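Local structure of D-alanyl-lipoteichoic acid synthetase (Streptococcus pneumoniae, 3BMA) at residues K100-V105 and T283-S288; P155-A158 and L162-K165. The protein probably takes part in attaching D-alanine to lipoteichoic acid during cell wall biogenesis, as a membrane-associated member of the DltD family. The protein carries 1 engineered substitution. All coordinates share one frame; numbering follows the deposited sequence.

Contact 1 lies in the core of the chain, its centre about 11 Å from the chain centre, and joins strand 101-105 of the parallel sheet to helix 274-287. Contact 2 is peripheral, about 26 Å from that centre, where the loop 155-158 packs on helix 160-167. The two do not touch: their centres are about 27 Å apart and their nearest atoms about 15 Å. Along the chain, contact 2 is nested in the largely helical excursion that contact 1 closes. K287, on the helix of contact 1, makes a salt bridge to D140, just ahead of helix 141-153, on which contact 2 packs.

Contact 1: K100-V105 and T283-S288; sequences KQVVYV and TQFSKS
F285 pushes the outer end of its ring between V102 and Y104, two residues on the same face of strand 101-105. This is helix-on-sheet packing in an alpha/beta fold with a five-stranded parallel sheet, consistent with the SGNH hydrolase clan. The strand is the middle one of the five, and helix 274-287 leads into its neighbour, 291-296. The two rings form an offset T-shaped pair: the edge of F285 is turned toward the face of Y104, with centroids 5.8 Å apart and planes at 90°. Between the rings the nearest atoms are CZ of F285 and CD1 of Y104, 4.0 Å apart. The same CZ meets CG2 of V102 at 3.7 Å. The Y104 ring leaves CB opposite the backbone N (chi1 -163°) and stands up from the sheet toward helix 83-90, where its hydroxyl hydrogen-bonds S83; M90 of that helix also touches the side chains of both Y104 and F285. All three touching residues are buried. One turn on from Q284, S288 N and S288 OG both reach the carbonyl O of Q284, from opposite faces of its plane, while NE2 of Q284 donates to S288 OG at 2.9 Å.

Contact 2: P155-A158 and L162-K165; sequences PNVA and LVQK
The peptide carbonyl of A158 is the flat group that meets V163: its O lies 4.4 Å from CG2 of V163, and that methyl sits out ahead of the oxygen rather than over a face of the peptide. This is a loose van der Waals touch. The flat side-chain amide of N156 stays to the side of the contact and turns to the helix start, its OD1 accepting a hydrogen bond from NZ of K160.

The main apolar touch is between two valines crossing at about a right angle, with CG1 of V157 4.1 Å from CG2 of V163. The V157 methyl that does the touching is wedged between its own backbone N and carbonyl carbon (chi1 72°), which aims it at the helix. In V163, CG1 is anti to the backbone N (chi1 -178°), leaving CG2 beside that nitrogen, on the side facing both V157 and the A158 carbonyl. The second methyl of V163 stands a little farther off, CG1 to CG1 of V157 being 4.6 Å.

Both valines are buried. The methyl of A158 points away from helix 160-167; A158 packs on L130 of its own chain, in helix 127-136, and on F194 of a second subunit, so the contact borders a subunit interface. V157 and V163 both pack on L151 of helix 141-153, in an apolar cluster that A147 of the same helix and L130 extend around V163. This is local packing across the short connection between two consecutive helices, 141-153 and 160-167: the chain leaves the first, tucks V157 inward, and starts the second.

Contact 1: K100-V105 and T283-S288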
loop_
_atom_site.group_PDB
_atom_site.type_symbol
_atom_site.label_atom_id
_atom_site.label_comp_id
_atom_site.label_asym_id
_atom_site.label_seq_id
_atom_site.Cartn_x
_atom_site.Cartn_y
_atom_site.Cartn_z
ATOM N N LYS C 100 -11.958 9.481 -33.223
ATOM C CA LYS C 100 -12.896 8.619 -33.932
ATOM C C LYS C 100 -14.273 9.229 -34.178
ATOM O O LYS C 100 -14.635 10.231 -33.580
ATOM C CB LYS C 100 -12.999 7.258 -33.237
ATOM C CG LYS C 100 -12.256 6.173 -33.995
ATOM C CD LYS C 100 -11.358 5.350 -33.103
ATOM C CE LYS C 100 -10.402 4.519 -33.946
ATOM N NZ LYS C 100 -9.357 3.862 -33.118
ATOM N N GLN C 101 -15.024 8.628 -35.094
ATOM C CA GLN C 101 -16.388 9.066 -35.359
ATOM C C GLN C 101 -17.382 8.259 -34.531
ATOM O O GLN C 101 -17.232 7.042 -34.385
ATOM C CB GLN C 101 -16.718 8.945 -36.847
ATOM C CG GLN C 101 -16.029 9.974 -37.732
ATOM C CD GLN C 101 -16.476 9.887 -39.183
ATOM O OE1 GLN C 101 -16.580 8.799 -39.752
ATOM N NE2 GLN C 101 -16.740 11.037 -39.788
ATOM N N VAL C 102 -18.381 8.946 -33.973
ATOM C CA VAL C 102 -19.493 8.288 -33.268
ATOM C C VAL C 102 -20.870 8.815 -33.726
ATOM O O VAL C 102 -20.963 9.857 -34.384
ATOM C CB VAL C 102 -19.379 8.400 -31.707
ATOM C CG1 VAL C 102 -17.994 7.979 -31.193
ATOM C CG2 VAL C 102 -19.725 9.790 -31.221
ATOM N N VAL C 103 -21.923 8.068 -33.385
ATOM C CA VAL C 103 -23.311 8.517 -33.537
ATOM C C VAL C 103 -23.898 8.694 -32.139
ATOM O O VAL C 103 -23.835 7.783 -31.316
ATOM C CB VAL C 103 -24.167 7.496 -34.339
ATOM C CG1 VAL C 103 -25.645 7.888 -34.330
ATOM C CG2 VAL C 103 -23.665 7.379 -35.758
ATOM N N TYR C 104 -24.453 9.871 -31.868
ATOM C CA TYR C 104 -25.043 10.154 -30.567
ATOM C C TYR C 104 -26.465 10.685 -30.719
ATOM O O TYR C 104 -26.666 11.812 -31.158
ATOM C CB TYR C 104 -24.167 11.145 -29.792
ATOM C CG TYR C 104 -24.464 11.202 -28.314
ATOM C CD1 TYR C 104 -23.840 10.324 -27.429
ATOM C CD2 TYR C 104 -25.364 12.130 -27.796
ATOM C CE1 TYR C 104 -24.110 10.359 -26.073
ATOM C CE2 TYR C 104 -25.642 12.174 -26.438
ATOM C CZ TYR C 104 -25.007 11.287 -25.584
ATOM O OH TYR C 104 -25.278 11.320 -24.242
ATOM N N VAL C 105 -27.447 9.861 -30.361
ATOM C CA VAL C 105 -28.851 10.275 -30.332
ATOM C C VAL C 105 -29.090 11.224 -29.156
ATOM O O VAL C 105 -28.616 10.965 -28.053
ATOM C CB VAL C 105 -29.778 9.043 -30.239
ATOM C CG1 VAL C 105 -31.221 9.440 -29.928
ATOM C CG2 VAL C 105 -29.713 8.249 -31.528
ATOM N N THR C 283 -17.840 17.416 -23.342
ATOM C CA THR C 283 -16.492 17.613 -22.798
ATOM C C THR C 283 -15.595 16.417 -23.095
ATOM O O THR C 283 -14.439 16.589 -23.494
ATOM C CB THR C 283 -16.524 17.868 -21.274
ATOM O OG1 THR C 283 -17.430 18.940 -20.992
ATOM C CG2 THR C 283 -15.148 18.238 -20.748
ATOM N N GLN C 284 -16.137 15.211 -22.921
ATOM C CA GLN C 284 -15.404 13.987 -23.233
ATOM C C GLN C 284 -15.103 13.883 -24.728
ATOM O O GLN C 284 -14.013 13.459 -25.117
ATOM C CB GLN C 284 -16.156 12.745 -22.743
ATOM C CG GLN C 284 -15.270 11.506 -22.637
ATOM C CD GLN C 284 -14.009 11.764 -21.825
ATOM O OE1 GLN C 284 -14.074 12.083 -20.636
ATOM N NE2 GLN C 284 -12.856 11.631 -22.467
ATOM N N PHE C 285 -16.066 14.296 -25.550
ATOM C CA PHE C 285 -15.897 14.352 -27.004
ATOM C C PHE C 285 -14.786 15.320 -27.424
ATOM O O PHE C 285 -14.060 15.062 -28.382
ATOM C CB PHE C 285 -17.214 14.739 -27.690
ATOM C CG PHE C 285 -18.226 13.618 -27.771
ATOM C CD1 PHE C 285 -17.913 12.320 -27.355
ATOM C CD2 PHE C 285 -19.490 13.857 -28.306
ATOM C CE1 PHE C 285 -18.846 11.291 -27.459
ATOM C CE2 PHE C 285 -20.430 12.832 -28.413
ATOM C CZ PHE C 285 -20.111 11.551 -27.983
ATOM N N SER C 286 -14.660 16.425 -26.693
ATOM C CA SER C 286 -13.624 17.418 -26.947
ATOM C C SER C 286 -12.239 16.932 -26.525
ATOM O O SER C 286 -11.263 17.125 -27.254
ATOM C CB SER C 286 -13.971 18.734 -26.244
ATOM O OG SER C 286 -12.951 19.706 -26.413
ATOM N N LYS C 287 -12.164 16.313 -25.346
ATOM C CA LYS C 287 -10.912 15.781 -24.803
ATOM C C LYS C 287 -10.375 14.624 -25.638
ATOM O O LYS C 287 -9.167 14.514 -25.845
ATOM C CB LYS C 287 -11.113 15.300 -23.367
ATOM C CG LYS C 287 -11.263 16.393 -22.323
ATOM C CD LYS C 287 -11.714 15.776 -21.011
ATOM C CE LYS C 287 -11.702 16.783 -19.884
ATOM N NZ LYS C 287 -11.977 16.127 -18.577
ATOM N N SER C 288 -11.282 13.770 -26.116
ATOM C CA SER C 288 -10.914 12.576 -26.880
ATOM C C SER C 288 -10.813 12.843 -28.378
ATOM O O SER C 288 -10.417 11.958 -29.137
ATOM C CB SER C 288 -11.915 11.443 -26.628
ATOM O OG SER C 288 -12.182 11.276 -25.249
#

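Contact 2: P155-A158 and L162-K165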
loop_
_atom_site.group_PDB
_atom_site.type_symbol
_atom_site.label_atom_id
_atom_site.label_comp_id
_atom_site.label_asym_id
_atom_site.label_seq_id
_atom_site.Cartn_x
_atom_site.Cartn_y
_atom_site.Cartn_z
ATOM N N PRO C 155 -26.399 7.823 -2.640
ATOM C CA PRO C 155 -25.926 8.538 -1.444
ATOM C C PRO C 155 -24.898 7.746 -0.627
ATOM O O PRO C 155 -23.989 8.337 -0.042
ATOM C CB PRO C 155 -27.208 8.764 -0.637
ATOM C CG PRO C 155 -28.306 8.694 -1.643
ATOM C CD PRO C 155 -27.864 7.657 -2.628
ATOM N N ASN C 156 -25.044 6.421 -0.602
ATOM C CA ASN C 156 -24.052 5.538 0.005
ATOM C C ASN C 156 -23.299 4.717 -1.047
ATOM O O ASN C 156 -23.335 3.486 -1.035
ATOM C CB ASN C 156 -24.705 4.627 1.053
ATOM C CG ASN C 156 -25.011 5.353 2.351
ATOM O OD1 ASN C 156 -24.337 6.317 2.719
ATOM N ND2 ASN C 156 -26.029 4.881 3.060
ATOM N N VAL C 157 -22.618 5.420 -1.948
ATOM C CA VAL C 157 -21.845 4.805 -3.032
ATOM C C VAL C 157 -20.568 4.133 -2.496
ATOM O O VAL C 157 -20.084 4.476 -1.414
ATOM C CB VAL C 157 -21.531 5.866 -4.157
ATOM C CG1 VAL C 157 -20.485 6.898 -3.707
ATOM C CG2 VAL C 157 -21.140 5.211 -5.477
ATOM N N ALA C 158 -20.056 3.154 -3.239
ATOM C CA ALA C 158 -18.744 2.578 -2.977
ATOM C C ALA C 158 -17.677 3.638 -3.223
ATOM O O ALA C 158 -17.802 4.441 -4.153
ATOM C CB ALA C 158 -18.508 1.367 -3.862
ATOM N N LEU C 162 -13.886 9.183 -1.781
ATOM C CA LEU C 162 -13.179 9.638 -2.971
ATOM C C LEU C 162 -14.092 10.459 -3.875
ATOM O O LEU C 162 -13.661 11.452 -4.461
ATOM C CB LEU C 162 -12.593 8.440 -3.730
ATOM C CG LEU C 162 -11.534 7.619 -2.984
ATOM C CD1 LEU C 162 -11.278 6.284 -3.663
ATOM C CD2 LEU C 162 -10.246 8.390 -2.850
ATOM N N VAL C 163 -15.351 10.035 -3.969
ATOM C CA VAL C 163 -16.377 10.731 -4.747
ATOM C C VAL C 163 -16.758 12.077 -4.102
ATOM O O VAL C 163 -16.894 13.085 -4.805
ATOM C CB VAL C 163 -17.623 9.821 -4.975
ATOM C CG1 VAL C 163 -18.671 10.520 -5.815
ATOM C CG2 VAL C 163 -17.215 8.521 -5.663
ATOM N N GLN C 164 -16.898 12.092 -2.772
ATOM C CA GLN C 164 -17.175 13.324 -2.012
ATOM C C GLN C 164 -16.083 14.385 -2.148
ATOM O O GLN C 164 -16.390 15.578 -2.205
ATOM C CB GLN C 164 -17.396 13.028 -0.525
ATOM C CG GLN C 164 -18.796 12.548 -0.159
ATOM C CD GLN C 164 -18.921 12.147 1.309
ATOM O OE1 GLN C 164 -17.939 11.764 1.956
ATOM N NE2 GLN C 164 -20.137 12.228 1.838
ATOM N N LYS C 165 -14.822 13.946 -2.178
ATOM C CA LYS C 165 -13.670 14.836 -2.390
ATOM C C LYS C 165 -13.726 15.510 -3.756
ATOM O O LYS C 165 -13.465 16.706 -3.874
ATOM C CB LYS C 165 -12.347 14.078 -2.245
ATOM C CG LYS C 165 -11.863 13.931 -0.814
ATOM C CD LYS C 165 -10.402 13.507 -0.756
ATOM C CE LYS C 165 -9.905 13.443 0.683
ATOM N NZ LYS C 165 -8.440 13.167 0.780
#